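Local coordinates for protein glutathione S-transferase (Legionella pneumophila subsp. pneumophila str. Philadelphia 1, PDB 3NIV) that probably acts as a zeta-class glutathione transferase with maleylacetoacetate isomerase activity, at residues Ala13-Arg18 and Leu171-Tyr176; Lys97-Ile102 and Glu146-Ala151; Trp137-Phe142 and Ala186-Ile191. All blocks are in the same frame, centred on the assembly; numbering follows the deposited sequence.

Overall arrangement
All three contacts are largely buried, but they differ in depth. Contact 1 lies about 3 Å from the centre of the chain and joins the thioredoxin-like N-terminal domain to the helical C-terminal domain. Contacts 2 and 3 lie about 13 and 14 Å out, within the helical domain, and both use helix 127-149. They meet where Leu149 packs on Ile191. Contact 1 reaches contact 3 through Gln174 and Val175, which touch Phe142. Contact 1 is aromatic and proline packing. Contact 3 rests on a CH-pi contact over a tyrosine face. Contact 2 combines apolar packing with a lysine that bonds the second subunit and, weakly, a water.

Contact 1: residues Ala13-Arg18 and Leu171-Tyr176; sequences ACYRVR and LIPQVY
Tyr15 and Pro173 meet where two helices run roughly antiparallel. The segment axes approach to 8.9 Å, with 144° between their directions. The CA atoms of Tyr15 and Pro173 are 6.2 Å apart, the closest such pair. Helix 166-180 is kinked at Pro173, whose N makes no bond to the preceding turn. Pro173 CB points toward the other helix, and CB and CG meet Tyr15. Tyr15 reaches over to the proline with CG anti to the backbone N (chi1 -168°). Its ring crosses the proline obliquely, and Tyr15 CD2 lies 3.4 Å from Pro173 CB. Further out, Tyr15 OH rests 3.6 Å from the branch methyl CG2 of Ile172. This pairing joins the first helix of the thioredoxin-like domain to a central helix of the C-terminal domain, the interdomain packing of the glutathione transferase fold. Consistent with the zeta-class assignment, the run ACYRVR resembles the conserved N-terminal motif of that class. On the far side of the proline from Ile172, Arg16 CG touches Pro173 CG at 4.1 Å. The extended Arg16 chain leads on to Ser69, which binds NH1. Tyr176 also meets Tyr15. The edge of the Tyr15 ring points at the face of the Tyr176 ring in a T-shaped pair, with centroids 5.8 Å apart and planes at 76°. Tyr176 OH is hydrogen-bonded to Glu210, and Pro209 packs on both tyrosines.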
loop_
_atom_site.group_PDB
_atom_site.type_symbol
_atom_site.label_atom_id
_atom_site.label_comp_id
_atom_site.label_asym_id
_atom_site.label_seq_id
_atom_site.Cartn_x
_atom_site.Cartn_y
_atom_site.Cartn_z
ATOM N N ALA A 13 10.258 -4.093 4.154
ATOM C CA ALA A 13 9.243 -4.970 3.602
ATOM C C ALA A 13 9.517 -6.403 4.033
ATOM O O ALA A 13 8.606 -7.106 4.480
ATOM C CB ALA A 13 9.223 -4.863 2.082
ATOM N N CYS A 14 10.774 -6.831 3.916
ATOM C CA CYS A 14 11.149 -8.202 4.267
ATOM C C CYS A 14 10.997 -8.482 5.754
ATOM O O CYS A 14 10.738 -9.609 6.167
ATOM C CB CYS A 14 12.586 -8.500 3.851
ATOM S SG CYS A 14 12.813 -8.841 2.098
ATOM N N TYR A 15 11.184 -7.452 6.560
ATOM C CA TYR A 15 11.037 -7.575 8.006
ATOM C C TYR A 15 9.569 -7.896 8.323
ATOM O O TYR A 15 9.275 -8.833 9.055
ATOM C CB TYR A 15 11.526 -6.274 8.658
ATOM C CG TYR A 15 11.737 -6.274 10.162
ATOM C CD1 TYR A 15 11.685 -7.443 10.914
ATOM C CD2 TYR A 15 12.018 -5.085 10.824
ATOM C CE1 TYR A 15 11.881 -7.416 12.273
ATOM C CE2 TYR A 15 12.215 -5.054 12.175
ATOM C CZ TYR A 15 12.152 -6.218 12.903
ATOM O OH TYR A 15 12.360 -6.148 14.263
ATOM N N ARG A 16 8.645 -7.155 7.725
ATOM C CA ARG A 16 7.217 -7.458 7.878
ATOM C C ARG A 16 6.911 -8.914 7.577
ATOM O O ARG A 16 6.288 -9.615 8.375
ATOM C CB ARG A 16 6.383 -6.633 6.911
ATOM C CG ARG A 16 6.584 -5.167 7.012
ATOM C CD ARG A 16 5.993 -4.507 5.789
ATOM N NE ARG A 16 6.320 -3.093 5.797
ATOM C CZ ARG A 16 6.090 -2.280 4.782
ATOM N NH1 ARG A 16 5.529 -2.762 3.686
ATOM N NH2 ARG A 16 6.421 -0.998 4.872
ATOM N N VAL A 17 7.319 -9.358 6.396
ATOM C CA VAL A 17 7.067 -10.730 6.017
ATOM C C VAL A 17 7.639 -11.695 7.041
ATOM O O VAL A 17 6.968 -12.626 7.448
ATOM C CB VAL A 17 7.615 -11.055 4.632
ATOM C CG1 VAL A 17 7.281 -12.492 4.274
ATOM C CG2 VAL A 17 7.020 -10.114 3.606
ATOM N N ARG A 18 8.876 -11.468 7.464
ATOM C CA ARG A 18 9.506 -12.364 8.432
ATOM C C ARG A 18 8.708 -12.481 9.727
ATOM O O ARG A 18 8.496 -13.592 10.215
ATOM C CB ARG A 18 10.970 -11.991 8.686
ATOM C CG ARG A 18 11.878 -12.313 7.491
ATOM C CD ARG A 18 13.352 -12.247 7.848
ATOM N NE ARG A 18 13.670 -11.027 8.574
ATOM C CZ ARG A 18 14.122 -9.913 8.008
ATOM N NH1 ARG A 18 14.323 -9.865 6.695
ATOM N NH2 ARG A 18 14.389 -8.851 8.760
ATOM N N LEU A 171 4.219 -1.946 12.045
ATOM C CA LEU A 171 4.705 -0.861 12.896
ATOM C C LEU A 171 6.148 -1.063 13.351
ATOM O O LEU A 171 6.966 -0.143 13.282
ATOM C CB LEU A 171 3.808 -0.706 14.119
ATOM C CG LEU A 171 4.234 0.378 15.108
ATOM C CD1 LEU A 171 4.353 1.720 14.399
ATOM C CD2 LEU A 171 3.258 0.475 16.285
ATOM N N ILE A 172 6.458 -2.267 13.815
ATOM C CA ILE A 172 7.785 -2.541 14.354
ATOM C C ILE A 172 8.914 -2.214 13.365
ATOM O O ILE A 172 9.829 -1.480 13.705
ATOM C CB ILE A 172 7.877 -3.970 14.967
ATOM C CG1 ILE A 172 7.319 -3.959 16.386
ATOM C CG2 ILE A 172 9.299 -4.474 15.007
ATOM C CD1 ILE A 172 5.896 -3.426 16.511
ATOM N N PRO A 173 8.837 -2.729 12.126
ATOM C CA PRO A 173 9.877 -2.375 11.145
ATOM C C PRO A 173 9.983 -0.865 10.890
ATOM O O PRO A 173 11.090 -0.346 10.777
ATOM C CB PRO A 173 9.445 -3.126 9.882
ATOM C CG PRO A 173 8.648 -4.284 10.400
ATOM C CD PRO A 173 7.912 -3.750 11.606
ATOM N N GLN A 174 8.863 -0.161 10.839
ATOM C CA GLN A 174 8.906 1.285 10.649
ATOM C C GLN A 174 9.640 2.026 11.778
ATOM O O GLN A 174 10.363 2.983 11.532
ATOM C CB GLN A 174 7.494 1.851 10.488
ATOM C CG GLN A 174 7.464 3.286 9.983
ATOM C CD GLN A 174 8.203 3.467 8.658
ATOM O OE1 GLN A 174 9.122 4.269 8.568
ATOM N NE2 GLN A 174 7.802 2.715 7.630
ATOM N N VAL A 175 9.430 1.580 13.014
ATOM C CA VAL A 175 10.031 2.206 14.179
ATOM C C VAL A 175 11.533 1.904 14.198
ATOM O O VAL A 175 12.346 2.747 14.557
ATOM C CB VAL A 175 9.351 1.710 15.470
ATOM C CG1 VAL A 175 10.109 2.178 16.716
ATOM C CG2 VAL A 175 7.907 2.183 15.510
ATOM N N TYR A 176 11.888 0.696 13.786
ATOM C CA TYR A 176 13.274 0.324 13.585
ATOM C C TYR A 176 13.990 1.333 12.668
ATOM O O TYR A 176 15.052 1.858 13.016
ATOM C CB TYR A 176 13.321 -1.083 12.999
ATOM C CG TYR A 176 14.691 -1.584 12.602
ATOM C CD1 TYR A 176 15.193 -1.342 11.333
ATOM C CD2 TYR A 176 15.462 -2.334 13.478
ATOM C CE1 TYR A 176 16.427 -1.805 10.958
ATOM C CE2 TYR A 176 16.705 -2.803 13.104
ATOM C CZ TYR A 176 17.177 -2.536 11.841
ATOM O OH TYR A 176 18.407 -2.997 11.441
#

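Contact 2: residues Lys97-Ile102 and Glu146-Ala151; sequences KSMALI and EEKLGA
Lys148 and Leu149 meet three residues of helix 90-106: Ser98, Met99 and Ile102. The two segments share no direct hydrogen bond. Glu146 CB points away from helix 90-106, and its carboxylate bonds the backbone N atoms of Ile190 and Ile191. Lys148 is the first residue to touch, and it meets all three. Its CB turns toward the other helix, and its CG is anti to its own carbonyl carbon. The chain then bends at chi3 (100°), which places CE, and again at chi4. The middle of the chain makes the apolar contacts. Lys148 CD lies 3.7 Å from Ile102 CD1 and 4.1 Å from Met99 CG. The Lys148 and Met99 side chains slide past each other in opposite directions. Lys148 CE comes to 4.0 Å from Ser98 OG. The ammonium group is handled by other partners. Lys148 NZ is hydrogen-bonded to Ser67 OG of the second subunit. Lys148 NZ also gives a weak hydrogen bond of 3.0 Å to a water. That water donates to Ser98 OG at 3.1 Å, and Ser98 OG is also bonded to Thr95 O. The water thus makes a bridge between the side chains, weak on the lysine side. Leu149 follows, on another flank of the helix. Its CD1 meets CE of Met99, a selenomethionine in this crystal, at 3.5 Å. This is tighter than usual van der Waals contact, and the two side chains cross at about a right angle. Leu149 also packs on Ile194 of helix 189-198. Gln68 of the second subunit packs on Ser98 and Ile102. The contact thus combines helix packing inside the all-helical C-terminal domain with a lysine bond to the second subunit, at the dimer interface of a glutathione transferase.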
loop_
_atom_site.group_PDB
_atom_site.type_symbol
_atom_site.label_atom_id
_atom_site.label_comp_id
_atom_site.label_asym_id
_atom_site.label_seq_id
_atom_site.Cartn_x
_atom_site.Cartn_y
_atom_site.Cartn_z
ATOM N N LYS A 97 -6.213 -2.517 9.002
ATOM C CA LYS A 97 -5.605 -2.558 7.675
ATOM C C LYS A 97 -5.144 -1.182 7.237
ATOM O O LYS A 97 -4.020 -1.005 6.766
ATOM C CB LYS A 97 -6.622 -3.062 6.666
ATOM C CG LYS A 97 -6.090 -4.111 5.721
ATOM C CD LYS A 97 -6.402 -5.516 6.230
ATOM C CE LYS A 97 -6.742 -6.452 5.071
ATOM N NZ LYS A 97 -5.645 -6.531 4.057
ATOM N N SER A 98 -6.020 -0.200 7.391
ATOM C CA SER A 98 -5.703 1.138 6.946
ATOM C C SER A 98 -4.543 1.726 7.762
ATOM O O SER A 98 -3.837 2.640 7.315
ATOM C CB SER A 98 -6.928 2.033 7.030
ATOM O OG SER A 98 -7.164 2.466 8.344
HETATM N N MSE A 99 -4.342 1.204 8.960
HETATM C CA MSE A 99 -3.249 1.693 9.780
HETATM C C MSE A 99 -1.945 1.102 9.289
HETATM O O MSE A 99 -0.935 1.776 9.241
HETATM C CB MSE A 99 -3.498 1.367 11.245
HETATM C CG MSE A 99 -4.605 2.218 11.820
HETATM SE SE MSE A 99 -5.181 1.600 13.562
HETATM C CE MSE A 99 -3.500 1.904 14.553
ATOM N N ALA A 100 -1.992 -0.164 8.903
ATOM C CA ALA A 100 -0.861 -0.796 8.261
ATOM C C ALA A 100 -0.534 -0.089 6.938
ATOM O O ALA A 100 0.621 -0.008 6.547
ATOM C CB ALA A 100 -1.146 -2.256 8.031
ATOM N N LEU A 101 -1.551 0.438 6.264
ATOM C CA LEU A 101 -1.338 1.153 5.007
ATOM C C LEU A 101 -0.687 2.515 5.228
ATOM O O LEU A 101 0.118 2.979 4.416
ATOM C CB LEU A 101 -2.660 1.321 4.257
ATOM C CG LEU A 101 -3.308 -0.012 3.854
ATOM C CD1 LEU A 101 -4.676 0.176 3.163
ATOM C CD2 LEU A 101 -2.354 -0.832 2.993
ATOM N N ILE A 102 -1.044 3.161 6.330
ATOM C CA ILE A 102 -0.406 4.417 6.682
ATOM C C ILE A 102 1.118 4.257 6.653
ATOM O O ILE A 102 1.839 5.149 6.233
ATOM C CB ILE A 102 -0.826 4.866 8.064
ATOM C CG1 ILE A 102 -2.265 5.380 8.030
ATOM C CG2 ILE A 102 0.163 5.918 8.610
ATOM C CD1 ILE A 102 -2.741 5.990 9.345
ATOM N N GLU A 146 -0.462 7.409 15.616
ATOM C CA GLU A 146 -0.671 7.489 17.054
ATOM C C GLU A 146 -2.058 8.048 17.312
ATOM O O GLU A 146 -2.723 7.703 18.295
ATOM C CB GLU A 146 0.390 8.363 17.707
ATOM C CG GLU A 146 0.237 8.499 19.222
ATOM C CD GLU A 146 1.104 7.535 20.023
ATOM O OE1 GLU A 146 1.727 6.629 19.431
ATOM O OE2 GLU A 146 1.159 7.700 21.269
ATOM N N GLU A 147 -2.476 8.920 16.406
ATOM C CA GLU A 147 -3.835 9.427 16.353
ATOM C C GLU A 147 -4.880 8.322 16.450
ATOM O O GLU A 147 -5.640 8.245 17.414
ATOM C CB GLU A 147 -4.025 10.174 15.037
ATOM C CG GLU A 147 -4.241 11.648 15.195
ATOM C CD GLU A 147 -5.662 11.946 15.592
ATOM O OE1 GLU A 147 -5.864 12.731 16.539
ATOM O OE2 GLU A 147 -6.580 11.374 14.966
ATOM N N LYS A 148 -4.933 7.477 15.430
ATOM C CA LYS A 148 -5.967 6.457 15.370
ATOM C C LYS A 148 -5.737 5.465 16.503
ATOM O O LYS A 148 -6.666 4.846 17.018
ATOM C CB LYS A 148 -5.960 5.776 14.005
ATOM C CG LYS A 148 -6.187 6.754 12.849
ATOM C CD LYS A 148 -5.803 6.152 11.495
ATOM C CE LYS A 148 -7.008 5.643 10.714
ATOM N NZ LYS A 148 -7.760 6.740 10.024
ATOM N N LEU A 149 -4.481 5.347 16.902
ATOM C CA LEU A 149 -4.096 4.483 18.002
ATOM C C LEU A 149 -4.880 4.899 19.246
ATOM O O LEU A 149 -5.404 4.058 19.993
ATOM C CB LEU A 149 -2.599 4.652 18.245
ATOM C CG LEU A 149 -1.740 3.435 18.547
ATOM C CD1 LEU A 149 -2.122 2.226 17.731
ATOM C CD2 LEU A 149 -0.288 3.809 18.312
ATOM N N GLY A 150 -4.970 6.214 19.434
ATOM C CA GLY A 150 -5.641 6.792 20.579
ATOM C C GLY A 150 -7.145 6.590 20.642
ATOM O O GLY A 150 -7.763 6.936 21.643
ATOM N N ALA A 151 -7.746 6.039 19.593
ATOM C CA ALA A 151 -9.191 5.820 19.604
ATOM C C ALA A 151 -9.536 4.357 19.883
ATOM O O ALA A 151 -10.712 3.997 19.990
ATOM C CB ALA A 151 -9.832 6.288 18.285
HETATM O O HOH W 1 -9.464 4.407 9.104
#

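Contact 3: residues Trp137-Phe142 and Ala186-Ile191; sequences WLKTGF and ASYPII
Phe142 and Tyr188 form a CH-pi contact between helix 127-149 and the turn that leads into helix 189-198, within the C-terminal helical domain. Phe142 CB sits over the centre of the Tyr188 ring, 3.4 Å from its centroid and 14° off the ring normal. The opposite face of that ring is covered by Ser187 CB, 3.8 Å above the plane. The ring is therefore sandwiched between the helix and its own turn. The two aromatic rings themselves are set obliquely, with planes at 57°. At the tip of the tyrosine, Lys139 CG lies 3.5 Å from Tyr188 OH, and the two side chains cross at about a right angle. The hydroxyl is hydrogen-bonded to Asp143, one turn along the same helix as Lys139. Ile191 adds a second apolar touch. Ile191 CD1 extends from CG1 (chi2 163°) to lie 4.0 Å from Phe142 CD1. Tyr188 occupies the N-cap position of helix 189-198. Glu146 binds the backbone N atoms of Ile190 and Ile191 in the first turn, so helix 127-149 also holds the start of that helix by polar bonds. The Phe142 side chain packs on Gln174 and Ala178 of helix 166-180 and on Met185 of the following loop. Leu138 packs on the same helix, so Phe142 sits in the corner where helix 127-149, helix 166-180 and the Tyr188 turn come together.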
loop_
_atom_site.group_PDB
_atom_site.type_symbol
_atom_site.label_atom_id
_atom_site.label_comp_id
_atom_site.label_asym_id
_atom_site.label_seq_id
_atom_site.Cartn_x
_atom_site.Cartn_y
_atom_site.Cartn_z
ATOM N N TRP A 137 8.601 12.549 6.827
ATOM C CA TRP A 137 7.564 11.560 6.588
ATOM C C TRP A 137 7.384 10.704 7.822
ATOM O O TRP A 137 6.300 10.161 8.052
ATOM C CB TRP A 137 7.850 10.725 5.332
ATOM C CG TRP A 137 8.080 11.591 4.138
ATOM C CD1 TRP A 137 9.214 11.674 3.401
ATOM C CD2 TRP A 137 7.164 12.535 3.572
ATOM N NE1 TRP A 137 9.065 12.592 2.405
ATOM C CE2 TRP A 137 7.818 13.141 2.484
ATOM C CE3 TRP A 137 5.850 12.917 3.873
ATOM C CZ2 TRP A 137 7.210 14.107 1.690
ATOM C CZ3 TRP A 137 5.248 13.879 3.094
ATOM C CH2 TRP A 137 5.928 14.468 2.015
ATOM N N LEU A 138 8.434 10.599 8.632
ATOM C CA LEU A 138 8.287 9.896 9.903
ATOM C C LEU A 138 7.286 10.632 10.796
ATOM O O LEU A 138 6.348 10.025 11.315
ATOM C CB LEU A 138 9.630 9.668 10.596
ATOM C CG LEU A 138 10.335 8.393 10.116
ATOM C CD1 LEU A 138 9.537 7.147 10.415
ATOM C CD2 LEU A 138 10.549 8.453 8.646
ATOM N N LYS A 139 7.448 11.944 10.919
ATOM C CA LYS A 139 6.561 12.734 11.763
ATOM C C LYS A 139 5.123 12.626 11.275
ATOM O O LYS A 139 4.207 12.379 12.058
ATOM C CB LYS A 139 6.983 14.206 11.806
ATOM C CG LYS A 139 6.403 14.955 13.001
ATOM C CD LYS A 139 6.257 16.457 12.766
ATOM C CE LYS A 139 5.215 17.049 13.737
ATOM N NZ LYS A 139 4.589 18.331 13.254
ATOM N N THR A 140 4.927 12.819 9.976
ATOM C CA THR A 140 3.591 12.797 9.413
ATOM C C THR A 140 2.921 11.447 9.629
ATOM O O THR A 140 1.764 11.386 10.034
ATOM C CB THR A 140 3.619 13.125 7.919
ATOM O OG1 THR A 140 4.218 14.412 7.741
ATOM C CG2 THR A 140 2.205 13.171 7.367
ATOM N N GLY A 141 3.665 10.376 9.359
ATOM C CA GLY A 141 3.175 9.020 9.508
ATOM C C GLY A 141 2.929 8.585 10.940
ATOM O O GLY A 141 1.946 7.910 11.236
ATOM N N PHE A 142 3.814 8.969 11.847
ATOM C CA PHE A 142 3.616 8.595 13.243
ATOM C C PHE A 142 2.522 9.435 13.912
ATOM O O PHE A 142 1.781 8.933 14.750
ATOM C CB PHE A 142 4.933 8.638 14.015
ATOM C CG PHE A 142 5.861 7.506 13.675
ATOM C CD1 PHE A 142 5.363 6.250 13.386
ATOM C CD2 PHE A 142 7.232 7.691 13.653
ATOM C CE1 PHE A 142 6.225 5.191 13.074
ATOM C CE2 PHE A 142 8.095 6.636 13.344
ATOM C CZ PHE A 142 7.588 5.388 13.055
ATOM N N ALA A 186 9.796 10.629 21.120
ATOM C CA ALA A 186 9.148 11.165 22.325
ATOM C C ALA A 186 7.644 11.440 22.167
ATOM O O ALA A 186 6.861 11.237 23.095
ATOM C CB ALA A 186 9.868 12.421 22.788
ATOM N N SER A 187 7.252 11.900 20.988
ATOM C CA SER A 187 5.884 12.339 20.740
ATOM C C SER A 187 4.868 11.192 20.660
ATOM O O SER A 187 3.657 11.427 20.644
ATOM C CB SER A 187 5.851 13.160 19.449
ATOM O OG SER A 187 4.540 13.583 19.118
ATOM N N TYR A 188 5.361 9.957 20.643
ATOM C CA TYR A 188 4.521 8.805 20.343
ATOM C C TYR A 188 4.537 7.714 21.416
ATOM O O TYR A 188 5.012 6.602 21.167
ATOM C CB TYR A 188 4.943 8.226 18.997
ATOM C CG TYR A 188 5.118 9.296 17.948
ATOM C CD1 TYR A 188 4.026 9.995 17.467
ATOM C CD2 TYR A 188 6.380 9.624 17.456
ATOM C CE1 TYR A 188 4.173 10.982 16.519
ATOM C CE2 TYR A 188 6.538 10.604 16.498
ATOM C CZ TYR A 188 5.427 11.280 16.033
ATOM O OH TYR A 188 5.558 12.271 15.095
ATOM N N PRO A 189 3.991 8.024 22.605
ATOM C CA PRO A 189 4.028 7.135 23.774
ATOM C C PRO A 189 3.396 5.763 23.523
ATOM O O PRO A 189 3.997 4.746 23.873
ATOM C CB PRO A 189 3.202 7.892 24.819
ATOM C CG PRO A 189 3.139 9.298 24.338
ATOM C CD PRO A 189 3.240 9.263 22.869
ATOM N N ILE A 190 2.200 5.735 22.936
ATOM C CA ILE A 190 1.510 4.465 22.726
ATOM C C ILE A 190 2.321 3.597 21.786
ATOM O O ILE A 190 2.476 2.391 22.001
ATOM C CB ILE A 190 0.105 4.643 22.138
ATOM C CG1 ILE A 190 -0.733 5.599 22.984
ATOM C CG2 ILE A 190 -0.584 3.293 22.010
ATOM C CD1 ILE A 190 -2.169 5.740 22.479
ATOM N N ILE A 191 2.843 4.230 20.743
ATOM C CA ILE A 191 3.694 3.540 19.787
ATOM C C ILE A 191 4.967 3.029 20.450
ATOM O O ILE A 191 5.363 1.874 20.266
ATOM C CB ILE A 191 4.062 4.458 18.607
ATOM C CG1 ILE A 191 2.940 4.416 17.557
ATOM C CG2 ILE A 191 5.393 4.032 18.010
ATOM C CD1 ILE A 191 2.960 5.571 16.548
#